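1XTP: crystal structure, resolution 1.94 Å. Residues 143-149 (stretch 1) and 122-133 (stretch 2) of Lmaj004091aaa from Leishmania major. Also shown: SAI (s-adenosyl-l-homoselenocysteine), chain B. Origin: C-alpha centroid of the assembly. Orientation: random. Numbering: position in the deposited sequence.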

ATOM      1  N   LYS A 143      -5.187  15.433  10.363  1.00 26.92           N
ATOM      2  CA  LYS A 143      -4.247  16.093   9.469  1.00 29.22           C
ATOM      3  C   LYS A 143      -4.368  15.566   8.042  1.00 28.96           C
ATOM      4  O   LYS A 143      -4.644  14.376   7.824  1.00 24.34           O
ATOM      5  CB  LYS A 143      -2.807  15.862   9.950  1.00 28.48           C
ATOM      6  CG  LYS A 143      -2.567  16.193  11.414  1.00 33.51           C
ATOM      7  CD  LYS A 143      -1.169  15.749  11.887  1.00 34.87           C
ATOM      8  N   PHE A 144      -4.134  16.469   7.083  1.00 28.53           N
ATOM      9  CA  PHE A 144      -4.032  16.151   5.658  1.00 26.24           C
ATOM     10  C   PHE A 144      -2.612  16.377   5.210  1.00 27.32           C
ATOM     11  O   PHE A 144      -2.218  17.516   4.953  1.00 28.15           O
ATOM     12  CB  PHE A 144      -4.957  17.052   4.846  1.00 25.60           C
ATOM     13  CG  PHE A 144      -6.392  16.721   5.019  1.00 27.46           C
ATOM     14  CD1 PHE A 144      -7.112  17.271   6.050  1.00 23.40           C
ATOM     15  CD2 PHE A 144      -7.017  15.821   4.172  1.00 26.90           C
ATOM     16  CE1 PHE A 144      -8.451  16.924   6.237  1.00 29.45           C
ATOM     17  CE2 PHE A 144      -8.359  15.489   4.340  1.00 25.46           C
ATOM     18  CZ  PHE A 144      -9.068  16.033   5.366  1.00 28.11           C
ATOM     19  N   ILE A 145      -1.849  15.289   5.117  1.00 26.30           N
ATOM     20  CA  ILE A 145      -0.418  15.370   4.893  1.00 23.88           C
ATOM     21  C   ILE A 145      -0.096  15.199   3.406  1.00 25.19           C
ATOM     22  O   ILE A 145      -0.312  14.145   2.834  1.00 22.91           O
ATOM     23  CB  ILE A 145       0.348  14.331   5.747  1.00 26.92           C
ATOM     24  CG1 ILE A 145      -0.093  14.407   7.211  1.00 26.94           C
ATOM     25  CG2 ILE A 145       1.860  14.572   5.685  1.00 25.49           C
ATOM     26  CD1 ILE A 145       0.157  13.166   7.967  1.00 29.10           C
ATOM     27  N   LEU A 146       0.423  16.262   2.795  1.00 26.35           N
ATOM     28  CA  LEU A 146       0.800  16.240   1.398  1.00 28.01           C
ATOM     29  C   LEU A 146       2.235  15.740   1.323  1.00 28.89           C
ATOM     30  O   LEU A 146       3.185  16.518   1.401  1.00 32.66           O
ATOM     31  CB  LEU A 146       0.669  17.630   0.769  1.00 28.28           C
ATOM     32  CG  LEU A 146       0.909  17.709  -0.737  1.00 28.31           C
ATOM     33  CD1 LEU A 146      -0.253  17.109  -1.514  1.00 29.76           C
ATOM     34  CD2 LEU A 146       1.138  19.141  -1.168  1.00 29.97           C
ATOM     35  N   ALA A 147       2.383  14.429   1.179  1.00 29.55           N
ATOM     36  CA  ALA A 147       3.692  13.828   1.084  1.00 26.46           C
ATOM     37  C   ALA A 147       3.580  12.440   0.488  1.00 27.36           C
ATOM     38  O   ALA A 147       2.513  11.824   0.533  1.00 27.56           O
ATOM     39  CB  ALA A 147       4.343  13.774   2.468  1.00 27.11           C
ATOM     40  N   SER A 148       4.677  11.957  -0.095  1.00 27.35           N
ATOM     41  CA  SER A 148       4.805  10.542  -0.424  1.00 25.89           C
ATOM     42  C   SER A 148       5.211   9.780   0.826  1.00 26.23           C
ATOM     43  O   SER A 148       5.748  10.360   1.773  1.00 26.26           O
ATOM     44  CB  SER A 148       5.838  10.354  -1.522  1.00 28.24           C
ATOM     45  OG  SER A 148       5.521  11.122  -2.675  1.00 27.87           O
HETATM   46  N   MSE A 149       4.954   8.477   0.828  1.00 26.98           N
HETATM   47  CA  MSE A 149       5.267   7.623   1.956  1.00 28.96           C
HETATM   48  C   MSE A 149       6.752   7.669   2.245  1.00 27.72           C
HETATM   49  O   MSE A 149       7.158   7.773   3.412  1.00 24.48           O
HETATM   50  CB  MSE A 149       4.846   6.168   1.696  1.00 29.33           C
HETATM   51  CG  MSE A 149       3.346   5.888   1.823  1.00 28.21           C
HETATM   52 SE   MSE A 149       2.893   4.054   1.293  0.85 36.81          SE
HETATM   53  CE  MSE A 149       3.139   4.213  -0.685  1.00 35.24           C
TER
HETATM   54  N   SAI B 401      -5.488   3.970  -0.899  1.00 31.77           N
HETATM   55  CA  SAI B 401      -6.610   4.634  -1.624  1.00 30.13           C
HETATM   56  CB  SAI B 401      -6.143   5.110  -2.984  1.00 31.24           C
HETATM   57  CG  SAI B 401      -5.658   4.036  -3.945  1.00 31.74           C
HETATM   58 SE   SAI B 401      -5.102   4.877  -5.638  0.85 32.69          SE
HETATM   59  C   SAI B 401      -7.792   3.712  -1.869  1.00 30.14           C
HETATM   60  O   SAI B 401      -7.661   2.491  -1.793  1.00 27.46           O
HETATM   61  OXT SAI B 401      -8.891   4.168  -2.183  1.00 29.66           O
HETATM   62  C5' SAI B 401      -3.175   4.990  -5.220  1.00 32.32           C
HETATM   63  C4' SAI B 401      -2.788   6.289  -4.506  1.00 26.64           C
HETATM   64  O4' SAI B 401      -1.434   6.209  -4.170  1.00 26.96           O
HETATM   65  C3' SAI B 401      -2.930   7.551  -5.342  1.00 25.27           C
HETATM   66  O3' SAI B 401      -3.672   8.520  -4.650  1.00 24.13           O
HETATM   67  C2' SAI B 401      -1.530   8.065  -5.575  1.00 22.53           C
HETATM   68  O2' SAI B 401      -1.463   9.483  -5.637  1.00 22.49           O
HETATM   69  C1' SAI B 401      -0.868   7.497  -4.345  1.00 24.91           C
HETATM   70  N9  SAI B 401       0.580   7.378  -4.427  1.00 26.98           N
HETATM   71  C8  SAI B 401       1.337   7.156  -5.556  1.00 25.78           C
HETATM   72  N7  SAI B 401       2.615   7.105  -5.189  1.00 20.23           N
HETATM   73  C5  SAI B 401       2.686   7.277  -3.835  1.00 29.15           C
HETATM   74  C6  SAI B 401       3.755   7.301  -2.943  1.00 26.42           C
HETATM   75  N6  SAI B 401       5.000   7.142  -3.396  1.00 21.72           N
HETATM   76  N1  SAI B 401       3.514   7.502  -1.594  1.00 26.22           N
HETATM   77  C2  SAI B 401       2.221   7.694  -1.123  1.00 26.26           C
HETATM   78  N3  SAI B 401       1.167   7.655  -2.018  1.00 25.90           N
HETATM   79  C4  SAI B 401       1.403   7.444  -3.342  1.00 28.74           C
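Stretch 2 122-133: LEPVKHMLEEAK

How does stretch 2 lie on stretch 1? It enters as a strand at L122, running parallel to the strand of stretch 1 with I145 beside L122 (CA to CA, 4.6 Å), passes through a short loop, and turns into a helix that starts at K126 and runs on past K133, with V125 at the N-cap. That helix runs back along the strand, its axis nearly antiparallel at 172° and 9.3 Å away at closest approach.

What does the start of stretch 1 meet? K143 makes no contact, but F144 points toward the helix. K133 CG lies over one face of its ring, 3.5 Å from the centroid, a CH-pi contact. L129 CD1 sits at the ring edge, 3.7 Å from F144 CD2, and A132 CB is 4.2 Å from F144 CE2. A water accepts from K133 NZ and donates to F144 O, tying the lysine's end to the strand backbone.

How are the two backbones joined? Through E123, which sits between I145 and A147. E123 N donates to I145 O at 2.9 Å, almost straight at 168°. Next along, L146 CA approaches E123 O at 3.2 Å in a CA-H...O contact. The L146 side chain packs on the first turn of the helix, CD1 3.8 Å from K126 CA and CB 3.6 Å from L129 CD2. A147 N then donates to E123 O at 3.2 Å, more bent at 135°.

What happens where stretch 1 leaves the strand? A147 CB points away, yet its CA lies 4.2 Å from P124 CA, so the backbones stay close. S148 OG reaches 3.3 Å from P124 CB, and M149 CG rests 3.9 Å from L122 CD2. Both stretches also hold the ligand: M149 N donates to SAI N1 at 3.0 Å, while E123 OE1 and OE2 accept from SAI O3' and O2' at 2.7 and 2.6 Å.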

ATOM      1  N   LEU A 122      -2.460  10.686   4.341  1.00 25.59           N
ATOM      2  CA  LEU A 122      -1.161  10.933   3.743  1.00 25.01           C
ATOM      3  C   LEU A 122      -1.294  10.679   2.236  1.00 24.05           C
ATOM      4  O   LEU A 122      -1.594   9.576   1.841  1.00 25.35           O
ATOM      5  CB  LEU A 122      -0.116   9.997   4.364  1.00 25.76           C
ATOM      6  CG  LEU A 122       1.333  10.088   3.829  1.00 29.55           C
ATOM      7  CD1 LEU A 122       2.315   9.599   4.862  1.00 35.55           C
ATOM      8  CD2 LEU A 122       1.527   9.299   2.540  1.00 36.50           C
ATOM      9  N   GLU A 123      -1.054  11.691   1.411  1.00 23.76           N
ATOM     10  CA  GLU A 123      -1.272  11.580  -0.026  1.00 24.13           C
ATOM     11  C   GLU A 123      -0.414  12.629  -0.688  1.00 23.94           C
ATOM     12  O   GLU A 123      -0.449  13.769  -0.255  1.00 25.25           O
ATOM     13  CB  GLU A 123      -2.747  11.835  -0.331  1.00 24.64           C
ATOM     14  CG  GLU A 123      -3.098  12.047  -1.800  1.00 27.94           C
ATOM     15  CD  GLU A 123      -2.647  10.896  -2.696  1.00 26.58           C
ATOM     16  OE1 GLU A 123      -2.928   9.737  -2.344  1.00 26.95           O
ATOM     17  OE2 GLU A 123      -1.984  11.159  -3.731  1.00 26.49           O
ATOM     18  N   PRO A 124       0.410  12.242  -1.679  1.00 22.75           N
ATOM     19  CA  PRO A 124       1.317  13.190  -2.340  1.00 23.57           C
ATOM     20  C   PRO A 124       0.726  14.010  -3.464  1.00 23.13           C
ATOM     21  O   PRO A 124       1.307  15.035  -3.836  1.00 23.94           O
ATOM     22  CB  PRO A 124       2.398  12.260  -2.916  1.00 25.56           C
ATOM     23  CG  PRO A 124       1.648  11.015  -3.239  1.00 23.72           C
ATOM     24  CD  PRO A 124       0.654  10.862  -2.143  1.00 22.86           C
ATOM     25  N   VAL A 125      -0.383  13.557  -4.039  1.00 25.47           N
ATOM     26  CA  VAL A 125      -0.989  14.264  -5.171  1.00 26.73           C
ATOM     27  C   VAL A 125      -2.012  15.275  -4.716  1.00 26.15           C
ATOM     28  O   VAL A 125      -3.013  14.936  -4.094  1.00 24.32           O
ATOM     29  CB  VAL A 125      -1.607  13.302  -6.198  1.00 24.76           C
ATOM     30  CG1 VAL A 125      -2.215  14.070  -7.339  1.00 26.77           C
ATOM     31  CG2 VAL A 125      -0.504  12.364  -6.711  1.00 29.72           C
ATOM     32  N   LYS A 126      -1.745  16.521  -5.084  1.00 26.53           N
ATOM     33  CA  LYS A 126      -2.439  17.694  -4.560  1.00 28.05           C
ATOM     34  C   LYS A 126      -3.930  17.685  -4.853  1.00 26.06           C
ATOM     35  O   LYS A 126      -4.734  17.915  -3.954  1.00 24.48           O
ATOM     36  CB  LYS A 126      -1.801  18.970  -5.140  1.00 30.30           C
ATOM     37  CG  LYS A 126      -2.239  20.255  -4.476  1.00 32.86           C
ATOM     38  N   HIS A 127      -4.321  17.401  -6.092  1.00 26.37           N
ATOM     39  CA  HIS A 127      -5.755  17.408  -6.401  1.00 25.88           C
ATOM     40  C   HIS A 127      -6.495  16.213  -5.795  1.00 24.99           C
ATOM     41  O   HIS A 127      -7.714  16.260  -5.648  1.00 25.38           O
ATOM     42  CB  HIS A 127      -6.016  17.514  -7.899  1.00 26.20           C
ATOM     43  CG  HIS A 127      -5.903  16.219  -8.628  1.00 27.42           C
ATOM     44  ND1 HIS A 127      -4.692  15.628  -8.902  1.00 27.08           N
ATOM     45  CD2 HIS A 127      -6.854  15.408  -9.155  1.00 30.25           C
ATOM     46  CE1 HIS A 127      -4.899  14.507  -9.568  1.00 27.33           C
ATOM     47  NE2 HIS A 127      -6.202  14.352  -9.737  1.00 28.92           N
HETATM   48  N   MSE A 128      -5.766  15.151  -5.455  1.00 24.66           N
HETATM   49  CA  MSE A 128      -6.360  14.010  -4.745  1.00 25.22           C
HETATM   50  C   MSE A 128      -6.621  14.400  -3.286  1.00 25.05           C
HETATM   51  O   MSE A 128      -7.717  14.189  -2.759  1.00 23.92           O
HETATM   52  CB  MSE A 128      -5.452  12.776  -4.792  1.00 27.63           C
HETATM   53  CG  MSE A 128      -5.090  12.272  -6.182  1.00 34.64           C
HETATM   54 SE   MSE A 128      -6.647  11.588  -7.130  0.85 45.62          SE
HETATM   55  CE  MSE A 128      -7.075  10.215  -6.023  1.00 46.22           C
ATOM     56  N   LEU A 129      -5.607  14.977  -2.645  1.00 25.93           N
ATOM     57  CA  LEU A 129      -5.709  15.387  -1.243  1.00 27.96           C
ATOM     58  C   LEU A 129      -6.748  16.489  -1.015  1.00 25.98           C
ATOM     59  O   LEU A 129      -7.460  16.488  -0.007  1.00 25.05           O
ATOM     60  CB  LEU A 129      -4.343  15.841  -0.728  1.00 27.79           C
ATOM     61  CG  LEU A 129      -4.197  16.139   0.775  1.00 28.39           C
ATOM     62  CD1 LEU A 129      -4.547  14.937   1.614  1.00 30.47           C
ATOM     63  CD2 LEU A 129      -2.768  16.570   1.080  1.00 32.78           C
ATOM     64  N   GLU A 130      -6.812  17.427  -1.949  1.00 26.84           N
ATOM     65  CA  GLU A 130      -7.791  18.515  -1.912  1.00 29.29           C
ATOM     66  C   GLU A 130      -9.217  18.005  -2.004  1.00 27.41           C
ATOM     67  O   GLU A 130     -10.090  18.468  -1.295  1.00 27.64           O
ATOM     68  CB  GLU A 130      -7.524  19.529  -3.041  1.00 31.02           C
ATOM     69  CG  GLU A 130      -6.318  20.453  -2.791  1.00 39.66           C
ATOM     70  CD  GLU A 130      -6.371  21.145  -1.418  1.00 45.21           C
ATOM     71  OE1 GLU A 130      -7.406  21.791  -1.114  1.00 48.06           O
ATOM     72  OE2 GLU A 130      -5.383  21.020  -0.649  1.00 44.77           O
ATOM     73  N   GLU A 131      -9.445  17.051  -2.889  1.00 27.46           N
ATOM     74  CA  GLU A 131     -10.750  16.428  -2.999  1.00 28.36           C
ATOM     75  C   GLU A 131     -11.133  15.629  -1.744  1.00 28.98           C
ATOM     76  O   GLU A 131     -12.292  15.651  -1.328  1.00 29.96           O
ATOM     77  CB  GLU A 131     -10.785  15.540  -4.240  1.00 26.53           C
ATOM     78  CG  GLU A 131     -12.085  14.799  -4.434  1.00 31.24           C
ATOM     79  CD  GLU A 131     -13.290  15.714  -4.597  1.00 33.41           C
ATOM     80  OE1 GLU A 131     -13.128  16.884  -5.002  1.00 33.61           O
ATOM     81  OE2 GLU A 131     -14.417  15.238  -4.338  1.00 37.94           O
ATOM     82  N   ALA A 132     -10.170  14.914  -1.164  1.00 27.46           N
ATOM     83  CA  ALA A 132     -10.351  14.263   0.137  1.00 25.39           C
ATOM     84  C   ALA A 132     -10.858  15.218   1.212  1.00 26.82           C
ATOM     85  O   ALA A 132     -11.765  14.865   1.975  1.00 25.74           O
ATOM     86  CB  ALA A 132      -9.025  13.638   0.597  1.00 28.02           C
ATOM     87  N   LYS A 133     -10.252  16.410   1.293  1.00 25.45           N
ATOM     88  CA  LYS A 133     -10.695  17.458   2.227  1.00 28.28           C
ATOM     89  C   LYS A 133     -12.178  17.795   2.052  1.00 27.46           C
ATOM     90  O   LYS A 133     -12.895  17.953   3.036  1.00 32.69           O
ATOM     91  CB  LYS A 133      -9.866  18.738   2.062  1.00 25.95           C
ATOM     92  CG  LYS A 133      -8.529  18.703   2.714  1.00 27.07           C
ATOM     93  CD  LYS A 133      -7.758  19.970   2.422  1.00 30.10           C
ATOM     94  CE  LYS A 133      -6.305  19.824   2.788  1.00 32.02           C
ATOM     95  NZ  LYS A 133      -5.514  20.988   2.312  1.00 39.19           N
TER
HETATM   96  O   HOH W   1      -2.955  19.905   3.228  0.50 29.33           O